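Local coordinates for putative protein (Neisseria meningitidis, PDB 2O3G) that is the transporter-associated, CorC/HlyC-type domain of a membrane protein with CBS domains, a family thought to bind flavin adenine dinucleotide, at residues Glu74-Glu79 / Ile83-Ile88; Ala43-Val48 / Ile52-Gln57. All blocks are in the same frame, centred on the assembly; numbering follows the deposited sequence.

Contact 1 of 2, residues Glu74-Glu79 / Ile83-Ile88; sequences EVVEKE and IERVKI
Val76 and Glu77 both face Arg85, and Glu84 and Arg85 both face Glu77: two classic beta bulges in succession, one in each strand. The extra residue of the first bulge lies on 74-79, that of the second on 83-88. At the first, Val76 N reaches Arg85 O over 2.8 Å in a nearly straight bond (170°), while Glu77 N holds the same oxygen only weakly. At the second, Glu77 O accepts two amides: Arg85 N comes in on a lone pair at 3.1 Å, and Glu84 N approaches at 2.7 Å, tilted 18° from the carbonyl plane. Toward Glu74 the ladder is regular, with Glu74 and Lys87 a hydrogen-bonded pair.

Val76 CG2 sits between backbone N and carbonyl carbon (chi1 of CG1 -68°), and from there it lies 3.4 Å from Arg85 CB, while the other branch, CG1, meets Lys87 CB at 3.8 Å. Glu77 and Glu84 run side by side, pointing the same way, their carboxylates almost perpendicular. Glu84 finds its counter-charge in Arg82, which should ease the nearness of the two acids. Glu77 OE1 rests 3.5 Å from Arg85 CG, on the aliphatic part of the arginine, whose NH2 turns instead to Thr20. On the other face Val75 CB packs on Ile83 CG2 at 4.2 Å; this side, with Val86, is the one covered by helix 48-56 and Pro60. Because each strand gains one residue, the offsets cancel, and Lys78 pairs again with Ile83. What results is an antiparallel beta hairpin, doubly bulged near its turn, at the centre of a four-stranded sheet.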
ATOM      1  N   GLU A  74       3.159   3.160  -4.070  1.00 49.30           N
ATOM      2  CA  GLU A  74       3.656   2.848  -5.417  1.00 51.92           C
ATOM      3  C   GLU A  74       4.501   1.630  -5.399  1.00 51.45           C
ATOM      4  O   GLU A  74       5.378   1.475  -4.552  1.00 52.37           O
ATOM      5  CB  GLU A  74       4.484   3.994  -5.957  1.00 51.84           C
ATOM      6  CG  GLU A  74       4.970   3.783  -7.396  1.00 52.88           C
ATOM      7  CD  GLU A  74       5.904   4.893  -7.887  1.00 54.53           C
ATOM      8  OE1 GLU A  74       6.312   5.780  -7.078  1.00 58.14           O
ATOM      9  OE2 GLU A  74       6.226   4.891  -9.093  1.00 58.93           O
ATOM     10  N   VAL A  75       4.238   0.742  -6.318  1.00 52.33           N
ATOM     11  CA  VAL A  75       4.970  -0.511  -6.262  1.00 53.20           C
ATOM     12  C   VAL A  75       6.297  -0.289  -6.946  1.00 54.24           C
ATOM     13  O   VAL A  75       6.391   0.125  -8.125  1.00 53.99           O
ATOM     14  CB  VAL A  75       4.154  -1.659  -6.837  1.00 52.15           C
ATOM     15  CG1 VAL A  75       3.108  -1.108  -7.640  1.00 53.98           C
ATOM     16  CG2 VAL A  75       5.000  -2.597  -7.666  1.00 51.75           C
ATOM     17  N   VAL A  76       7.329  -0.534  -6.179  1.00 55.17           N
ATOM     18  CA  VAL A  76       8.627  -0.247  -6.713  1.00 58.68           C
ATOM     19  C   VAL A  76       9.379  -1.514  -7.092  1.00 62.21           C
ATOM     20  O   VAL A  76      10.000  -1.577  -8.177  1.00 63.45           O
ATOM     21  CB  VAL A  76       9.520   0.720  -5.836  1.00 56.99           C
ATOM     22  CG1 VAL A  76       8.913   2.075  -5.842  1.00 55.27           C
ATOM     23  CG2 VAL A  76       9.785   0.185  -4.443  1.00 55.15           C
ATOM     24  N   GLU A  77       9.307  -2.507  -6.209  1.00 65.19           N
ATOM     25  CA  GLU A  77       9.758  -3.837  -6.527  1.00 67.56           C
ATOM     26  C   GLU A  77       8.626  -4.921  -6.423  1.00 68.34           C
ATOM     27  O   GLU A  77       7.938  -5.057  -5.404  1.00 68.56           O
ATOM     28  CB  GLU A  77      10.911  -4.118  -5.601  1.00 68.31           C
ATOM     29  CG  GLU A  77      11.873  -5.117  -6.049  1.00 72.61           C
ATOM     30  CD  GLU A  77      12.592  -5.625  -4.843  1.00 80.08           C
ATOM     31  OE1 GLU A  77      12.696  -4.832  -3.866  1.00 82.72           O
ATOM     32  OE2 GLU A  77      13.025  -6.807  -4.843  1.00 83.85           O
ATOM     33  N   LYS A  78       8.435  -5.666  -7.515  1.00 69.63           N
ATOM     34  CA  LYS A  78       7.749  -6.960  -7.494  1.00 69.36           C
ATOM     35  C   LYS A  78       8.803  -8.054  -7.432  1.00 70.14           C
ATOM     36  O   LYS A  78       9.756  -8.063  -8.251  1.00 71.30           O
ATOM     37  CB  LYS A  78       6.970  -7.148  -8.770  1.00 68.70           C
ATOM     38  CG  LYS A  78       5.965  -6.096  -9.027  1.00 68.02           C
ATOM     39  CD  LYS A  78       4.604  -6.668  -8.886  1.00 67.95           C
ATOM     40  CE  LYS A  78       4.392  -7.717  -9.935  1.00 64.82           C
ATOM     41  NZ  LYS A  78       3.050  -7.512 -10.458  1.00 65.92           N
ATOM     42  N   GLU A  79       8.655  -8.953  -6.454  1.00 70.66           N
ATOM     43  CA  GLU A  79       9.284 -10.289  -6.484  1.00 70.64           C
ATOM     44  C   GLU A  79       8.274 -11.308  -7.011  1.00 69.87           C
ATOM     45  O   GLU A  79       7.417 -11.836  -6.273  1.00 69.40           O
ATOM     46  CB  GLU A  79       9.770 -10.731  -5.113  1.00 71.16           C
ATOM     47  CG  GLU A  79      10.409 -12.118  -5.150  1.00 75.84           C
ATOM     48  CD  GLU A  79      11.888 -12.103  -5.629  1.00 82.94           C
ATOM     49  OE1 GLU A  79      12.560 -13.161  -5.396  1.00 83.61           O
ATOM     50  OE2 GLU A  79      12.368 -11.045  -6.198  1.00 82.53           O
ATOM     51  N   ILE A  83       4.042  -8.203  -4.387  1.00 58.35           N
ATOM     52  CA  ILE A  83       4.461  -6.808  -4.301  1.00 54.90           C
ATOM     53  C   ILE A  83       5.449  -6.797  -3.188  1.00 54.25           C
ATOM     54  O   ILE A  83       5.127  -6.992  -2.021  1.00 53.39           O
ATOM     55  CB  ILE A  83       3.303  -5.910  -3.942  1.00 54.55           C
ATOM     56  CG1 ILE A  83       2.299  -5.854  -5.082  1.00 54.47           C
ATOM     57  CG2 ILE A  83       3.751  -4.525  -3.812  1.00 55.15           C
ATOM     58  CD1 ILE A  83       0.875  -5.573  -4.587  1.00 56.22           C
ATOM     59  N   GLU A  84       6.698  -6.572  -3.549  1.00 54.57           N
ATOM     60  CA  GLU A  84       7.763  -6.707  -2.583  1.00 55.40           C
ATOM     61  C   GLU A  84       7.989  -5.419  -1.741  1.00 53.66           C
ATOM     62  O   GLU A  84       8.106  -5.482  -0.477  1.00 51.42           O
ATOM     63  CB  GLU A  84       9.041  -7.187  -3.330  1.00 57.55           C
ATOM     64  CG  GLU A  84      10.247  -7.539  -2.406  1.00 65.56           C
ATOM     65  CD  GLU A  84      10.136  -8.940  -1.822  1.00 77.26           C
ATOM     66  OE1 GLU A  84      11.177  -9.686  -1.762  1.00 84.17           O
ATOM     67  OE2 GLU A  84       8.992  -9.313  -1.453  1.00 78.76           O
ATOM     68  N   ARG A  85       8.067  -4.273  -2.457  1.00 53.11           N
ATOM     69  CA  ARG A  85       8.350  -2.926  -1.862  1.00 53.13           C
ATOM     70  C   ARG A  85       7.429  -1.886  -2.396  1.00 50.86           C
ATOM     71  O   ARG A  85       7.234  -1.768  -3.651  1.00 49.53           O
ATOM     72  CB  ARG A  85       9.749  -2.405  -2.239  1.00 53.77           C
ATOM     73  CG  ARG A  85      10.816  -3.007  -1.496  1.00 58.71           C
ATOM     74  CD  ARG A  85      11.516  -2.066  -0.586  1.00 66.57           C
ATOM     75  NE  ARG A  85      11.716  -2.875   0.604  1.00 73.45           N
ATOM     76  CZ  ARG A  85      11.886  -2.405   1.829  1.00 74.03           C
ATOM     77  NH1 ARG A  85      12.029  -3.279   2.821  1.00 76.29           N
ATOM     78  NH2 ARG A  85      11.927  -1.091   2.060  1.00 72.30           N
ATOM     79  N   VAL A  86       6.911  -1.092  -1.463  1.00 49.22           N
ATOM     80  CA  VAL A  86       6.149   0.062  -1.906  1.00 49.64           C
ATOM     81  C   VAL A  86       6.685   1.376  -1.334  1.00 49.26           C
ATOM     82  O   VAL A  86       7.253   1.428  -0.207  1.00 47.96           O
ATOM     83  CB  VAL A  86       4.593  -0.183  -1.831  1.00 50.31           C
ATOM     84  CG1 VAL A  86       4.301  -1.383  -1.034  1.00 48.45           C
ATOM     85  CG2 VAL A  86       3.859   1.007  -1.269  1.00 50.09           C
ATOM     86  N   LYS A  87       6.603   2.404  -2.164  1.00 50.30           N
ATOM     87  CA  LYS A  87       7.101   3.760  -1.816  1.00 51.56           C
ATOM     88  C   LYS A  87       5.899   4.634  -1.424  1.00 51.60           C
ATOM     89  O   LYS A  87       4.988   4.837  -2.241  1.00 50.69           O
ATOM     90  CB  LYS A  87       7.808   4.416  -3.041  1.00 52.41           C
ATOM     91  CG  LYS A  87       8.558   5.770  -2.737  1.00 52.20           C
ATOM     92  CD  LYS A  87       8.990   6.648  -3.947  1.00 52.57           C
ATOM     93  CE  LYS A  87      10.190   7.601  -3.527  1.00 57.44           C
ATOM     94  NZ  LYS A  87      11.168   7.127  -2.330  1.00 55.81           N
ATOM     95  N   ILE A  88       5.890   5.105  -0.171  1.00 52.04           N
ATOM     96  CA  ILE A  88       4.851   6.000   0.289  1.00 51.58           C
ATOM     97  C   ILE A  88       5.277   7.469   0.082  1.00 53.22           C
ATOM     98  O   ILE A  88       6.322   7.944   0.706  1.00 52.82           O
ATOM     99  CB  ILE A  88       4.648   5.961   1.776  1.00 50.22           C
ATOM    100  CG1 ILE A  88       4.683   4.594   2.462  1.00 50.64           C
ATOM    101  CG2 ILE A  88       3.353   6.472   1.989  1.00 54.05           C
ATOM    102  CD1 ILE A  88       3.682   3.606   2.046  1.00 42.23           C
TER

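Contact 2 of 2, residues Ala43-Val48 / Ile52-Gln57. With EDO (1,2-ethanediol), chain C.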
ATOM      1  N   ALA A  43     -13.394  -5.363   6.304  1.00 75.47           N
ATOM      2  CA  ALA A  43     -12.046  -5.077   5.766  1.00 72.87           C
ATOM      3  C   ALA A  43     -11.726  -5.665   4.397  1.00 70.98           C
ATOM      4  O   ALA A  43     -11.616  -6.882   4.256  1.00 72.09           O
ATOM      5  CB  ALA A  43     -11.026  -5.619   6.800  1.00 72.73           C
ATOM      6  N   ASP A  44     -11.515  -4.875   3.375  1.00 67.77           N
ATOM      7  CA  ASP A  44     -11.018  -5.551   2.174  1.00 65.50           C
ATOM      8  C   ASP A  44      -9.529  -5.874   1.937  1.00 63.02           C
ATOM      9  O   ASP A  44      -9.197  -6.333   0.819  1.00 62.80           O
ATOM     10  CB  ASP A  44     -11.426  -4.766   1.005  1.00 67.33           C
ATOM     11  CG  ASP A  44     -12.866  -4.602   0.961  1.00 73.21           C
ATOM     12  OD1 ASP A  44     -13.514  -5.685   0.864  1.00 79.49           O
ATOM     13  OD2 ASP A  44     -13.321  -3.426   1.048  1.00 77.95           O
ATOM     14  N   PHE A  45      -8.635  -5.619   2.899  1.00 58.47           N
ATOM     15  CA  PHE A  45      -7.218  -5.880   2.696  1.00 55.31           C
ATOM     16  C   PHE A  45      -6.538  -5.910   4.044  1.00 53.79           C
ATOM     17  O   PHE A  45      -7.110  -5.496   4.996  1.00 53.32           O
ATOM     18  CB  PHE A  45      -6.587  -4.887   1.706  1.00 55.53           C
ATOM     19  CG  PHE A  45      -6.767  -3.402   2.073  1.00 55.98           C
ATOM     20  CD1 PHE A  45      -5.987  -2.814   3.092  1.00 51.15           C
ATOM     21  CD2 PHE A  45      -7.698  -2.608   1.391  1.00 51.80           C
ATOM     22  CE1 PHE A  45      -6.136  -1.503   3.434  1.00 52.20           C
ATOM     23  CE2 PHE A  45      -7.857  -1.283   1.744  1.00 56.92           C
ATOM     24  CZ  PHE A  45      -7.080  -0.721   2.796  1.00 53.72           C
ATOM     25  N   HIS A  46      -5.364  -6.470   4.186  1.00 52.21           N
ATOM     26  CA  HIS A  46      -4.791  -6.367   5.512  1.00 51.81           C
ATOM     27  C   HIS A  46      -3.425  -5.788   5.463  1.00 49.05           C
ATOM     28  O   HIS A  46      -2.806  -5.635   6.523  1.00 47.94           O
ATOM     29  CB  HIS A  46      -4.715  -7.715   6.200  1.00 53.87           C
ATOM     30  CG  HIS A  46      -6.032  -8.384   6.267  1.00 62.03           C
ATOM     31  ND1 HIS A  46      -6.588  -9.028   5.176  1.00 67.39           N
ATOM     32  CD2 HIS A  46      -6.955  -8.431   7.258  1.00 66.98           C
ATOM     33  CE1 HIS A  46      -7.784  -9.474   5.509  1.00 69.85           C
ATOM     34  NE2 HIS A  46      -8.033  -9.121   6.762  1.00 68.14           N
ATOM     35  N   THR A  47      -2.965  -5.500   4.238  1.00 46.77           N
ATOM     36  CA  THR A  47      -1.571  -5.142   3.978  1.00 45.78           C
ATOM     37  C   THR A  47      -1.433  -4.021   2.949  1.00 46.08           C
ATOM     38  O   THR A  47      -2.386  -3.768   2.075  1.00 44.30           O
ATOM     39  CB  THR A  47      -0.744  -6.386   3.402  1.00 46.25           C
ATOM     40  OG1 THR A  47      -1.198  -6.723   2.064  1.00 46.05           O
ATOM     41  CG2 THR A  47      -0.841  -7.568   4.334  1.00 42.14           C
ATOM     42  N   VAL A  48      -0.238  -3.394   2.992  1.00 44.65           N
ATOM     43  CA  VAL A  48       0.057  -2.329   2.039  1.00 43.89           C
ATOM     44  C   VAL A  48      -0.201  -2.845   0.649  1.00 45.12           C
ATOM     45  O   VAL A  48      -0.927  -2.240  -0.172  1.00 46.76           O
ATOM     46  CB  VAL A  48       1.487  -1.783   2.240  1.00 43.82           C
ATOM     47  CG1 VAL A  48       1.747  -0.617   1.332  1.00 42.86           C
ATOM     48  CG2 VAL A  48       1.681  -1.428   3.680  1.00 41.85           C
ATOM     49  N   ILE A  52      -3.044  -1.659  -2.197  1.00 54.03           N
ATOM     50  CA  ILE A  52      -2.875  -1.249  -3.618  1.00 55.01           C
ATOM     51  C   ILE A  52      -3.771  -2.028  -4.538  1.00 57.86           C
ATOM     52  O   ILE A  52      -4.410  -1.436  -5.392  1.00 58.67           O
ATOM     53  CB  ILE A  52      -1.438  -1.396  -4.154  1.00 54.16           C
ATOM     54  CG1 ILE A  52      -0.453  -0.668  -3.239  1.00 48.59           C
ATOM     55  CG2 ILE A  52      -1.392  -1.022  -5.649  1.00 51.49           C
ATOM     56  CD1 ILE A  52       0.900  -0.467  -3.834  1.00 47.37           C
HETATM   57  N   MSE A  53      -3.803  -3.353  -4.381  1.00 60.85           N
HETATM   58  CA  MSE A  53      -4.658  -4.233  -5.249  1.00 65.15           C
HETATM   59  C   MSE A  53      -6.108  -3.902  -5.158  1.00 64.37           C
HETATM   60  O   MSE A  53      -6.797  -3.810  -6.195  1.00 64.64           O
HETATM   61  CB  MSE A  53      -4.543  -5.699  -4.883  1.00 64.01           C
HETATM   62  CG  MSE A  53      -3.359  -6.037  -4.030  1.00 67.38           C
HETATM   63 SE   MSE A  53      -2.906  -7.822  -4.604  0.80 74.07          SE
HETATM   64  CE  MSE A  53      -1.901  -8.678  -3.092  1.00 62.66           C
ATOM     65  N   GLU A  54      -6.571  -3.751  -3.920  1.00 64.94           N
ATOM     66  CA  GLU A  54      -7.898  -3.214  -3.664  1.00 66.69           C
ATOM     67  C   GLU A  54      -8.220  -1.954  -4.465  1.00 67.41           C
ATOM     68  O   GLU A  54      -9.126  -2.010  -5.259  1.00 67.99           O
ATOM     69  CB  GLU A  54      -8.101  -2.978  -2.176  1.00 67.26           C
ATOM     70  CG  GLU A  54      -9.291  -2.105  -1.839  1.00 71.80           C
ATOM     71  CD  GLU A  54     -10.587  -2.868  -1.965  1.00 79.45           C
ATOM     72  OE1 GLU A  54     -10.719  -3.693  -2.896  1.00 81.71           O
ATOM     73  OE2 GLU A  54     -11.483  -2.657  -1.122  1.00 82.78           O
ATOM     74  N   GLU A  55      -7.507  -0.824  -4.292  1.00 68.88           N
ATOM     75  CA  GLU A  55      -7.857   0.365  -5.082  1.00 69.94           C
ATOM     76  C   GLU A  55      -7.724   0.078  -6.588  1.00 70.75           C
ATOM     77  O   GLU A  55      -8.676   0.225  -7.309  1.00 71.83           O
ATOM     78  CB  GLU A  55      -7.143   1.644  -4.610  1.00 70.68           C
ATOM     79  CG  GLU A  55      -7.974   2.603  -3.618  1.00 74.15           C
ATOM     80  CD  GLU A  55      -8.828   3.760  -4.319  1.00 81.13           C
ATOM     81  OE1 GLU A  55      -9.026   3.753  -5.571  1.00 81.17           O
ATOM     82  OE2 GLU A  55      -9.325   4.702  -3.606  1.00 85.21           O
ATOM     83  N   LEU A  56      -6.598  -0.420  -7.082  1.00 71.52           N
ATOM     84  CA  LEU A  56      -6.458  -0.583  -8.528  1.00 72.26           C
ATOM     85  C   LEU A  56      -7.503  -1.497  -9.113  1.00 73.51           C
ATOM     86  O   LEU A  56      -8.017  -1.226 -10.209  1.00 73.91           O
ATOM     87  CB  LEU A  56      -5.094  -1.139  -8.872  1.00 72.16           C
ATOM     88  CG  LEU A  56      -4.139  -0.061  -8.447  1.00 72.75           C
ATOM     89  CD1 LEU A  56      -2.764  -0.644  -8.253  1.00 70.76           C
ATOM     90  CD2 LEU A  56      -4.264   1.008  -9.523  1.00 72.04           C
ATOM     91  N   GLN A  57      -7.816  -2.564  -8.358  1.00 74.05           N
ATOM     92  CA  GLN A  57      -8.631  -3.668  -8.821  1.00 74.54           C
ATOM     93  C   GLN A  57      -7.855  -4.381  -9.898  1.00 74.56           C
ATOM     94  O   GLN A  57      -8.436  -4.843 -10.847  1.00 74.30           O
ATOM     95  CB  GLN A  57      -9.975  -3.192  -9.411  1.00 74.62           C
ATOM     96  CG  GLN A  57     -10.893  -2.466  -8.443  1.00 77.35           C
ATOM     97  CD  GLN A  57     -11.503  -3.413  -7.425  1.00 80.67           C
ATOM     98  OE1 GLN A  57     -12.316  -4.266  -7.768  1.00 84.25           O
ATOM     99  NE2 GLN A  57     -11.119  -3.265  -6.172  1.00 79.80           N
TER
HETATM  100  C1  EDO C 102      -9.882   8.049  -1.128  1.00 78.11           C
HETATM  101  O1  EDO C 102      -8.588   8.258  -0.539  1.00 76.66           O
HETATM  102  C2  EDO C 102     -10.497   6.859  -0.388  1.00 77.24           C
HETATM  103  O2  EDO C 102     -10.369   5.744  -1.264  1.00 74.20           O
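Glu54 meets both Asp44 and Phe45, and its side chain divides between them. Its CB and CG lie against one corner of the phenyl ring, each 3.6 Å from Phe45 CD2, in an approach that is oblique to the ring; the two side chains cross at about a right angle. Beyond CG the glutamate bends (chi2 77°), which turns its carboxylate away from the ring and over to Asp44. There Glu54 OE2 and Asp44 OD2 stand 2.9 Å apart with the carboxylate planes 51° from each other. Both are acceptors, so as modelled the pair would be unfavourable unless one acid carries a proton, and at this resolution the short spacing is doubtful.

One shell out, Gln57 closes over the end of the helix: its NE2 donates to Glu54 O, that oxygen lying close to the amide plane, and makes a weak second bond to Glu54 OE1. The modelled 2.5 Å from Gln57 NE2 to Glu54 O is probably too short, and its exact value is doubtful. With positive phi, Gln57 is also where the chain leaves the helix. At the other end, Ile52 N bonds to Val48 O at 3.0 Å, an ordinary helical turn, while Thr47 takes the N-cap position and its OG1 caps Gly50 N. On a different side of the helix, Glu55 OE2 accepts from O2 of a 1,2-ethanediol, probably from the crystallisation liquor, which also bonds to His69 N.

Thus the incoming loop folds back along the helix it starts. Helix 48-56 in turn lies on the sheet, Val48 and Ile52 both resting on Phe73 of strand 71-79, with Leu25 and Pro60 beside them.

In the fold
Along the chain contact 2 comes first and is complete before contact 1 begins, with strand 65-68 between them. Their centres are 14 Å apart, yet they touch: helix 48-56, part of contact 2, lies on the sheet that contains the hairpin 71-79/82-90 of contact 1. Val86 CG1 packs on Val48 CG1 at 3.6 Å, Val86 CG2 approaches Ile52 CD1, and Ile83 CD1 lies near selenomethionine Met53. One contact therefore builds the central strand pair; the other joins the helix to the loop that leads into it, and that helix covers one face of the pair. Their buried faces meet in the small core between helix and sheet of the transporter-associated domain.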